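Local coordinates for extracellular invertase (Aspergillus kawachii, PDB 5XH8), which is a secreted family 32 glycoside hydrolase that acts on beta-fructofuranosides and has high transfructosylation activity, consistent with making fructooligosaccharides such as 1-kestose, at residues Phe253-Phe267 and Leu372-Val384. Numbering follows the deposited sequence.
Sequences FSLDEYGYNPHGQIF and LPRELRVLYIPNV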
ATOM      1  N   PHE A 253      21.147 -11.541 -15.155  1.00 23.96           N
ATOM      2  CA  PHE A 253      21.179 -12.654 -16.111  1.00 24.82           C
ATOM      3  C   PHE A 253      22.549 -13.318 -16.039  1.00 25.51           C
ATOM      4  O   PHE A 253      23.451 -12.864 -15.320  1.00 26.86           O
ATOM      5  CB  PHE A 253      20.886 -12.155 -17.542  1.00 25.33           C
ATOM      6  CG  PHE A 253      21.733 -10.986 -17.952  1.00 25.80           C
ATOM      7  CD1 PHE A 253      21.404  -9.688 -17.552  1.00 23.91           C
ATOM      8  CD2 PHE A 253      22.892 -11.181 -18.708  1.00 26.15           C
ATOM      9  CE1 PHE A 253      22.205  -8.613 -17.903  1.00 25.34           C
ATOM     10  CE2 PHE A 253      23.683 -10.106 -19.072  1.00 24.84           C
ATOM     11  CZ  PHE A 253      23.346  -8.823 -18.674  1.00 25.96           C
ATOM     12  N   SER A 254      22.686 -14.422 -16.748  1.00 27.26           N
ATOM     13  CA  SER A 254      23.887 -15.209 -16.669  1.00 28.68           C
ATOM     14  C   SER A 254      24.231 -15.741 -18.058  1.00 27.82           C
ATOM     15  O   SER A 254      23.355 -16.177 -18.816  1.00 26.69           O
ATOM     16  CB  SER A 254      23.731 -16.336 -15.608  1.00 28.33           C
ATOM     17  OG  SER A 254      22.633 -17.193 -15.903  1.00 27.67           O
ATOM     18  N   LEU A 255      25.524 -15.706 -18.359  1.00 27.72           N
ATOM     19  CA  LEU A 255      26.039 -15.918 -19.711  1.00 27.91           C
ATOM     20  C   LEU A 255      27.181 -16.959 -19.791  1.00 30.55           C
ATOM     21  O   LEU A 255      27.930 -17.155 -18.828  1.00 28.86           O
ATOM     22  CB  LEU A 255      26.608 -14.582 -20.238  1.00 26.74           C
ATOM     23  CG  LEU A 255      25.667 -13.372 -20.283  1.00 25.92           C
ATOM     24  CD1 LEU A 255      26.426 -12.116 -20.745  1.00 26.10           C
ATOM     25  CD2 LEU A 255      24.462 -13.676 -21.150  1.00 25.46           C
ATOM     26  N   ASP A 256      27.304 -17.579 -20.960  1.00 31.54           N
ATOM     27  CA  ASP A 256      28.551 -18.232 -21.369  1.00 33.54           C
ATOM     28  C   ASP A 256      29.040 -17.602 -22.680  1.00 35.54           C
ATOM     29  O   ASP A 256      28.582 -16.505 -23.068  1.00 33.74           O
ATOM     30  CB  ASP A 256      28.360 -19.759 -21.445  1.00 32.71           C
ATOM     31  CG  ASP A 256      27.369 -20.196 -22.494  1.00 35.07           C
ATOM     32  OD1 ASP A 256      26.945 -19.426 -23.406  1.00 36.01           O
ATOM     33  OD2 ASP A 256      26.977 -21.363 -22.403  1.00 35.39           O
ATOM     34  N   GLU A 257      29.971 -18.274 -23.353  1.00 35.14           N
ATOM     35  CA  GLU A 257      30.530 -17.797 -24.608  1.00 36.05           C
ATOM     36  C   GLU A 257      29.527 -17.716 -25.781  1.00 33.26           C
ATOM     37  O   GLU A 257      29.761 -16.985 -26.727  1.00 34.39           O
ATOM     38  CB  GLU A 257      31.739 -18.678 -25.002  1.00 37.99           C
ATOM     39  CG  GLU A 257      32.566 -18.106 -26.139  1.00 41.58           C
ATOM     40  CD  GLU A 257      33.886 -18.843 -26.373  1.00 43.39           C
ATOM     41  OE1 GLU A 257      34.053 -19.977 -25.872  1.00 45.20           O
ATOM     42  OE2 GLU A 257      34.757 -18.258 -27.050  1.00 43.55           O
ATOM     43  N   TYR A 258      28.437 -18.467 -25.724  1.00 32.87           N
ATOM     44  CA  TYR A 258      27.477 -18.530 -26.817  1.00 35.42           C
ATOM     45  C   TYR A 258      26.235 -17.635 -26.633  1.00 34.93           C
ATOM     46  O   TYR A 258      25.579 -17.277 -27.617  1.00 33.61           O
ATOM     47  CB  TYR A 258      27.045 -19.990 -27.031  1.00 39.50           C
ATOM     48  CG  TYR A 258      28.249 -20.915 -27.095  1.00 44.68           C
ATOM     49  CD1 TYR A 258      29.030 -20.997 -28.253  1.00 47.58           C
ATOM     50  CD2 TYR A 258      28.639 -21.656 -25.977  1.00 46.20           C
ATOM     51  CE1 TYR A 258      30.152 -21.811 -28.299  1.00 52.15           C
ATOM     52  CE2 TYR A 258      29.757 -22.470 -26.012  1.00 50.19           C
ATOM     53  CZ  TYR A 258      30.503 -22.552 -27.173  1.00 52.35           C
ATOM     54  OH  TYR A 258      31.603 -23.370 -27.197  1.00 56.34           O
ATOM     55  N   GLY A 259      25.899 -17.318 -25.386  1.00 32.27           N
ATOM     56  CA  GLY A 259      24.680 -16.595 -25.073  1.00 30.90           C
ATOM     57  C   GLY A 259      24.275 -16.771 -23.621  1.00 29.45           C
ATOM     58  O   GLY A 259      25.113 -16.697 -22.716  1.00 31.27           O
ATOM     59  N   TYR A 260      22.987 -16.998 -23.405  1.00 27.55           N
ATOM     60  CA  TYR A 260      22.452 -17.080 -22.073  1.00 28.04           C
ATOM     61  C   TYR A 260      22.703 -18.512 -21.595  1.00 29.57           C
ATOM     62  O   TYR A 260      22.472 -19.458 -22.338  1.00 29.59           O
ATOM     63  CB  TYR A 260      20.952 -16.777 -22.051  1.00 28.37           C
ATOM     64  CG  TYR A 260      20.311 -16.968 -20.689  1.00 29.39           C
ATOM     65  CD1 TYR A 260      20.352 -15.955 -19.739  1.00 30.06           C
ATOM     66  CD2 TYR A 260      19.701 -18.181 -20.339  1.00 31.24           C
ATOM     67  CE1 TYR A 260      19.785 -16.127 -18.480  1.00 32.23           C
ATOM     68  CE2 TYR A 260      19.125 -18.368 -19.080  1.00 32.45           C
ATOM     69  CZ  TYR A 260      19.175 -17.335 -18.153  1.00 32.34           C
ATOM     70  OH  TYR A 260      18.634 -17.478 -16.905  1.00 31.90           O
ATOM     71  N   ASN A 261      23.136 -18.645 -20.349  1.00 30.27           N
ATOM     72  CA  ASN A 261      23.260 -19.964 -19.706  1.00 31.29           C
ATOM     73  C   ASN A 261      22.855 -19.834 -18.234  1.00 27.64           C
ATOM     74  O   ASN A 261      23.460 -19.045 -17.516  1.00 27.69           O
ATOM     75  CB  ASN A 261      24.723 -20.451 -19.843  1.00 31.66           C
ATOM     76  CG  ASN A 261      24.913 -21.904 -19.392  1.00 32.87           C
ATOM     77  OD1 ASN A 261      24.330 -22.340 -18.422  1.00 29.81           O
ATOM     78  ND2 ASN A 261      25.741 -22.652 -20.118  1.00 32.67           N
ATOM     79  N   PRO A 262      21.850 -20.600 -17.771  1.00 29.66           N
ATOM     80  CA  PRO A 262      21.478 -20.445 -16.349  1.00 32.64           C
ATOM     81  C   PRO A 262      22.635 -20.688 -15.370  1.00 32.50           C
ATOM     82  O   PRO A 262      22.727 -20.003 -14.348  1.00 32.88           O
ATOM     83  CB  PRO A 262      20.356 -21.479 -16.144  1.00 31.90           C
ATOM     84  CG  PRO A 262      19.996 -21.987 -17.472  1.00 31.51           C
ATOM     85  CD  PRO A 262      21.082 -21.668 -18.436  1.00 30.40           C
ATOM     86  N   HIS A 263      23.546 -21.603 -15.726  1.00 34.74           N
ATOM     87  CA  HIS A 263      24.708 -21.927 -14.880  1.00 34.97           C
ATOM     88  C   HIS A 263      25.922 -21.083 -15.204  1.00 36.38           C
ATOM     89  O   HIS A 263      27.005 -21.370 -14.708  1.00 37.83           O
ATOM     90  CB  HIS A 263      25.066 -23.418 -15.027  1.00 36.48           C
ATOM     91  CG  HIS A 263      23.990 -24.338 -14.544  1.00 34.95           C
ATOM     92  ND1 HIS A 263      23.754 -24.559 -13.202  1.00 37.15           N
ATOM     93  CD2 HIS A 263      23.086 -25.084 -15.216  1.00 33.78           C
ATOM     94  CE1 HIS A 263      22.735 -25.394 -13.072  1.00 35.71           C
ATOM     95  NE2 HIS A 263      22.314 -25.726 -14.279  1.00 35.95           N
ATOM     96  N   GLY A 264      25.763 -20.042 -16.025  1.00 35.09           N
ATOM     97  CA  GLY A 264      26.889 -19.249 -16.468  1.00 31.12           C
ATOM     98  C   GLY A 264      27.281 -18.206 -15.461  1.00 32.32           C
ATOM     99  O   GLY A 264      26.700 -18.108 -14.389  1.00 33.61           O
ATOM    100  N   GLN A 265      28.276 -17.418 -15.840  1.00 33.19           N
ATOM    101  CA  GLN A 265      28.689 -16.210 -15.119  1.00 37.13           C
ATOM    102  C   GLN A 265      27.582 -15.168 -15.032  1.00 34.49           C
ATOM    103  O   GLN A 265      26.930 -14.909 -16.024  1.00 32.46           O
ATOM    104  CB  GLN A 265      29.830 -15.535 -15.860  1.00 38.82           C
ATOM    105  CG  GLN A 265      31.130 -15.514 -15.124  1.00 46.77           C
ATOM    106  CD  GLN A 265      32.194 -14.997 -16.039  1.00 48.08           C
ATOM    107  OE1 GLN A 265      32.520 -13.811 -16.041  1.00 51.91           O
ATOM    108  NE2 GLN A 265      32.656 -15.861 -16.902  1.00 50.85           N
ATOM    109  N   ILE A 266      27.481 -14.508 -13.883  1.00 33.43           N
ATOM    110  CA  ILE A 266      26.364 -13.611 -13.579  1.00 32.89           C
ATOM    111  C   ILE A 266      26.739 -12.149 -13.878  1.00 30.87           C
ATOM    112  O   ILE A 266      27.790 -11.641 -13.457  1.00 31.07           O
ATOM    113  CB  ILE A 266      25.887 -13.801 -12.125  1.00 33.48           C
ATOM    114  CG1 ILE A 266      25.207 -15.164 -11.986  1.00 34.43           C
ATOM    115  CG2 ILE A 266      24.907 -12.701 -11.701  1.00 35.43           C
ATOM    116  CD1 ILE A 266      25.015 -15.624 -10.546  1.00 34.53           C
ATOM    117  N   PHE A 267      25.860 -11.490 -14.614  1.00 28.39           N
ATOM    118  CA  PHE A 267      26.023 -10.084 -15.001  1.00 28.75           C
ATOM    119  C   PHE A 267      24.758  -9.309 -14.628  1.00 28.48           C
ATOM    120  O   PHE A 267      23.672  -9.897 -14.533  1.00 26.78           O
ATOM    121  CB  PHE A 267      26.188  -9.978 -16.513  1.00 29.33           C
ATOM    122  CG  PHE A 267      27.516 -10.463 -17.042  1.00 31.12           C
ATOM    123  CD1 PHE A 267      27.742 -11.822 -17.273  1.00 33.98           C
ATOM    124  CD2 PHE A 267      28.512  -9.554 -17.387  1.00 32.43           C
ATOM    125  CE1 PHE A 267      28.956 -12.265 -17.808  1.00 35.79           C
ATOM    126  CE2 PHE A 267      29.729  -9.991 -17.917  1.00 36.38           C
ATOM    127  CZ  PHE A 267      29.949 -11.346 -18.121  1.00 35.58           C
ATOM    128  N   LEU A 372      19.112  -1.005 -31.647  1.00 24.37           N
ATOM    129  CA  LEU A 372      18.999  -2.329 -32.229  1.00 23.93           C
ATOM    130  C   LEU A 372      19.088  -3.395 -31.103  1.00 22.67           C
ATOM    131  O   LEU A 372      19.845  -3.222 -30.150  1.00 21.05           O
ATOM    132  CB  LEU A 372      20.147  -2.591 -33.220  1.00 24.62           C
ATOM    133  CG  LEU A 372      20.308  -1.654 -34.423  1.00 24.63           C
ATOM    134  CD1 LEU A 372      21.661  -1.923 -35.063  1.00 25.22           C
ATOM    135  CD2 LEU A 372      19.139  -1.830 -35.380  1.00 25.52           C
ATOM    136  N   PRO A 373      18.320  -4.486 -31.214  1.00 21.96           N
ATOM    137  CA  PRO A 373      18.460  -5.537 -30.212  1.00 22.30           C
ATOM    138  C   PRO A 373      19.891  -6.033 -30.207  1.00 24.26           C
ATOM    139  O   PRO A 373      20.475  -6.214 -31.297  1.00 25.76           O
ATOM    140  CB  PRO A 373      17.514  -6.636 -30.709  1.00 21.47           C
ATOM    141  CG  PRO A 373      17.301  -6.352 -32.165  1.00 22.90           C
ATOM    142  CD  PRO A 373      17.379  -4.856 -32.282  1.00 22.17           C
ATOM    143  N   ARG A 374      20.452  -6.250 -29.017  1.00 23.88           N
ATOM    144  CA  ARG A 374      21.835  -6.697 -28.882  1.00 23.30           C
ATOM    145  C   ARG A 374      21.900  -8.052 -28.152  1.00 26.86           C
ATOM    146  O   ARG A 374      21.228  -8.257 -27.127  1.00 23.43           O
ATOM    147  CB  ARG A 374      22.663  -5.671 -28.136  1.00 24.06           C
ATOM    148  CG  ARG A 374      22.844  -4.385 -28.909  1.00 23.36           C
ATOM    149  CD  ARG A 374      23.472  -3.257 -28.131  1.00 24.52           C
ATOM    150  NE  ARG A 374      23.496  -2.066 -28.992  1.00 24.52           N
ATOM    151  CZ  ARG A 374      23.885  -0.848 -28.628  1.00 24.15           C
ATOM    152  NH1 ARG A 374      24.295  -0.588 -27.398  1.00 24.54           N
ATOM    153  NH2 ARG A 374      23.856   0.122 -29.525  1.00 25.55           N
ATOM    154  N   GLU A 375      22.685  -8.970 -28.725  1.00 26.03           N
ATOM    155  CA  GLU A 375      23.087 -10.214 -28.065  1.00 26.87           C
ATOM    156  C   GLU A 375      24.200  -9.912 -27.079  1.00 26.63           C
ATOM    157  O   GLU A 375      25.159  -9.203 -27.415  1.00 25.76           O
ATOM    158  CB  GLU A 375      23.533 -11.281 -29.092  1.00 26.63           C
ATOM    159  CG  GLU A 375      22.375 -11.886 -29.838  1.00 26.78           C
ATOM    160  CD  GLU A 375      22.800 -12.858 -30.922  1.00 28.84           C
ATOM    161  OE1 GLU A 375      23.886 -13.410 -30.780  1.00 29.60           O
ATOM    162  OE2 GLU A 375      22.044 -13.102 -31.892  1.00 27.02           O
ATOM    163  N   LEU A 376      24.032 -10.400 -25.842  1.00 26.75           N
ATOM    164  CA  LEU A 376      25.079 -10.326 -24.833  1.00 28.28           C
ATOM    165  C   LEU A 376      25.633 -11.731 -24.572  1.00 29.98           C
ATOM    166  O   LEU A 376      24.865 -12.723 -24.511  1.00 29.14           O
ATOM    167  CB  LEU A 376      24.558  -9.712 -23.542  1.00 28.33           C
ATOM    168  CG  LEU A 376      23.936  -8.321 -23.634  1.00 28.57           C
ATOM    169  CD1 LEU A 376      23.668  -7.810 -22.219  1.00 28.97           C
ATOM    170  CD2 LEU A 376      24.796  -7.329 -24.401  1.00 28.37           C
ATOM    171  N   ARG A 377      26.958 -11.820 -24.463  1.00 30.50           N
ATOM    172  CA  ARG A 377      27.647 -13.114 -24.217  1.00 31.10           C
ATOM    173  C   ARG A 377      29.006 -12.854 -23.596  1.00 30.00           C
ATOM    174  O   ARG A 377      29.478 -11.718 -23.584  1.00 26.09           O
ATOM    175  CB  ARG A 377      27.792 -13.922 -25.515  1.00 32.22           C
ATOM    176  CG  ARG A 377      28.820 -13.381 -26.514  1.00 33.03           C
ATOM    177  CD  ARG A 377      28.762 -14.112 -27.851  1.00 34.70           C
ATOM    178  NE  ARG A 377      29.814 -13.681 -28.780  1.00 36.46           N
ATOM    179  CZ  ARG A 377      31.115 -14.016 -28.705  1.00 40.52           C
ATOM    180  NH1 ARG A 377      31.602 -14.772 -27.706  1.00 40.10           N
ATOM    181  NH2 ARG A 377      31.959 -13.544 -29.625  1.00 39.91           N
ATOM    182  N   VAL A 378      29.643 -13.910 -23.091  1.00 31.15           N
ATOM    183  CA  VAL A 378      31.003 -13.763 -22.566  1.00 31.37           C
ATOM    184  C   VAL A 378      31.943 -13.748 -23.770  1.00 30.98           C
ATOM    185  O   VAL A 378      31.863 -14.634 -24.603  1.00 29.28           O
ATOM    186  CB  VAL A 378      31.395 -14.885 -21.569  1.00 32.70           C
ATOM    187  CG1 VAL A 378      32.790 -14.625 -21.015  1.00 33.45           C
ATOM    188  CG2 VAL A 378      30.405 -14.936 -20.422  1.00 33.48           C
ATOM    189  N   LEU A 379      32.757 -12.704 -23.897  1.00 31.71           N
ATOM    190  CA  LEU A 379      33.663 -12.588 -25.032  1.00 37.85           C
ATOM    191  C   LEU A 379      35.071 -12.847 -24.527  1.00 38.69           C
ATOM    192  O   LEU A 379      35.475 -12.274 -23.505  1.00 37.97           O
ATOM    193  CB  LEU A 379      33.591 -11.197 -25.683  1.00 37.21           C
ATOM    194  CG  LEU A 379      34.657 -10.901 -26.758  1.00 38.60           C
ATOM    195  CD1 LEU A 379      34.503 -11.837 -27.940  1.00 38.57           C
ATOM    196  CD2 LEU A 379      34.595  -9.460 -27.230  1.00 39.77           C
ATOM    197  N   TYR A 380      35.810 -13.701 -25.238  1.00 41.59           N
ATOM    198  CA  TYR A 380      37.227 -13.935 -24.913  1.00 43.01           C
ATOM    199  C   TYR A 380      38.133 -13.295 -25.945  1.00 42.86           C
ATOM    200  O   TYR A 380      37.866 -13.377 -27.140  1.00 45.20           O
ATOM    201  CB  TYR A 380      37.524 -15.425 -24.786  1.00 44.36           C
ATOM    202  CG  TYR A 380      36.829 -16.036 -23.596  1.00 43.99           C
ATOM    203  CD1 TYR A 380      37.378 -15.942 -22.317  1.00 43.87           C
ATOM    204  CD2 TYR A 380      35.600 -16.673 -23.741  1.00 45.52           C
ATOM    205  CE1 TYR A 380      36.730 -16.502 -21.224  1.00 42.77           C
ATOM    206  CE2 TYR A 380      34.945 -17.224 -22.648  1.00 42.71           C
ATOM    207  CZ  TYR A 380      35.516 -17.132 -21.403  1.00 41.13           C
ATOM    208  OH  TYR A 380      34.856 -17.664 -20.343  1.00 41.97           O
ATOM    209  N   ILE A 381      39.179 -12.632 -25.463  1.00 42.03           N
ATOM    210  CA  ILE A 381      40.175 -12.023 -26.313  1.00 44.72           C
ATOM    211  C   ILE A 381      41.499 -12.785 -26.107  1.00 47.05           C
ATOM    212  O   ILE A 381      42.174 -12.579 -25.088  1.00 43.77           O
ATOM    213  CB  ILE A 381      40.371 -10.545 -25.958  1.00 43.69           C
ATOM    214  CG1 ILE A 381      39.023  -9.800 -25.933  1.00 42.39           C
ATOM    215  CG2 ILE A 381      41.316  -9.897 -26.957  1.00 45.48           C
ATOM    216  CD1 ILE A 381      39.146  -8.380 -25.431  1.00 41.31           C
ATOM    217  N   PRO A 382      41.869 -13.671 -27.060  1.00 47.09           N
ATOM    218  CA  PRO A 382      43.107 -14.451 -26.871  1.00 48.07           C
ATOM    219  C   PRO A 382      44.372 -13.743 -27.368  1.00 47.35           C
ATOM    220  O   PRO A 382      44.300 -12.730 -28.070  1.00 46.78           O
ATOM    221  CB  PRO A 382      42.834 -15.741 -27.659  1.00 47.17           C
ATOM    222  CG  PRO A 382      41.872 -15.339 -28.724  1.00 48.93           C
ATOM    223  CD  PRO A 382      41.091 -14.150 -28.215  1.00 47.41           C
ATOM    224  N   ASN A 383      45.524 -14.278 -26.967  1.00 48.93           N
ATOM    225  CA  ASN A 383      46.825 -13.885 -27.522  1.00 47.70           C
ATOM    226  C   ASN A 383      47.168 -12.414 -27.298  1.00 47.89           C
ATOM    227  O   ASN A 383      47.834 -11.785 -28.117  1.00 50.25           O
ATOM    228  CB  ASN A 383      46.903 -14.224 -29.024  1.00 46.57           C
ATOM    229  CG  ASN A 383      46.579 -15.681 -29.325  1.00 47.06           C
ATOM    230  OD1 ASN A 383      46.819 -16.579 -28.521  1.00 49.62           O
ATOM    231  ND2 ASN A 383      46.043 -15.920 -30.504  1.00 48.57           N
ATOM    232  N   VAL A 384      46.728 -11.884 -26.167  1.00 49.06           N
ATOM    233  CA  VAL A 384      47.016 -10.512 -25.774  1.00 48.83           C
ATOM    234  C   VAL A 384      48.351 -10.529 -25.048  1.00 51.40           C
ATOM    235  O   VAL A 384      48.601 -11.423 -24.238  1.00 45.90           O
ATOM    236  CB  VAL A 384      45.908  -9.961 -24.835  1.00 47.36           C
ATOM    237  CG1 VAL A 384      46.313  -8.643 -24.164  1.00 45.88           C
ATOM    238  CG2 VAL A 384      44.606  -9.813 -25.619  1.00 48.45           C
TER
HETATM  239  O   HOH W   1      34.529 -15.268 -27.156  1.00 44.32           O
HETATM  240  O   HOH W   2      24.367 -14.876 -28.020  1.00 26.52           O
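The F253 and F267 rings meet L376 and V378, whose side chains cross theirs at about a right angle: L376 CD1 lies 3.7 Å from F253 CZ, and V378 CG2 is 4.0 Å from F267 CE1. F267 O sits over one face of F253, offset toward the rim, and L255 CG is in plane at its edge; L255 CD1 covers one face of F267. With CG anti to the carbonyl carbon (chi1 -57°), L255 suits its place because its two methyls divide the work, CD1 reaching R377 N and CA, CD2 reaching L376 O. V378 offers a short branch, CG2, that packs on L255 CB and F267 CE1 while V378 N donates to D256 O in a nearly straight bond (2.8 Å, 173° at the hydrogen) from above the carbonyl plane. Beyond the strand end, D256 OD1 accepts from Y258 N, an Asx turn, and from G259 N, extending it to an Asx motif. R377, long enough to run beside E257, donates weakly from NH1 to E257 O (3.0 Å). One water, in plane at the guanidinium edge, joins R377 NH1 to E257 OE2 and Y380 N. F342 stacks on F253, and the contact links hairpin 250-255/265-274 to strand 366-385 between two beta-propeller sheets.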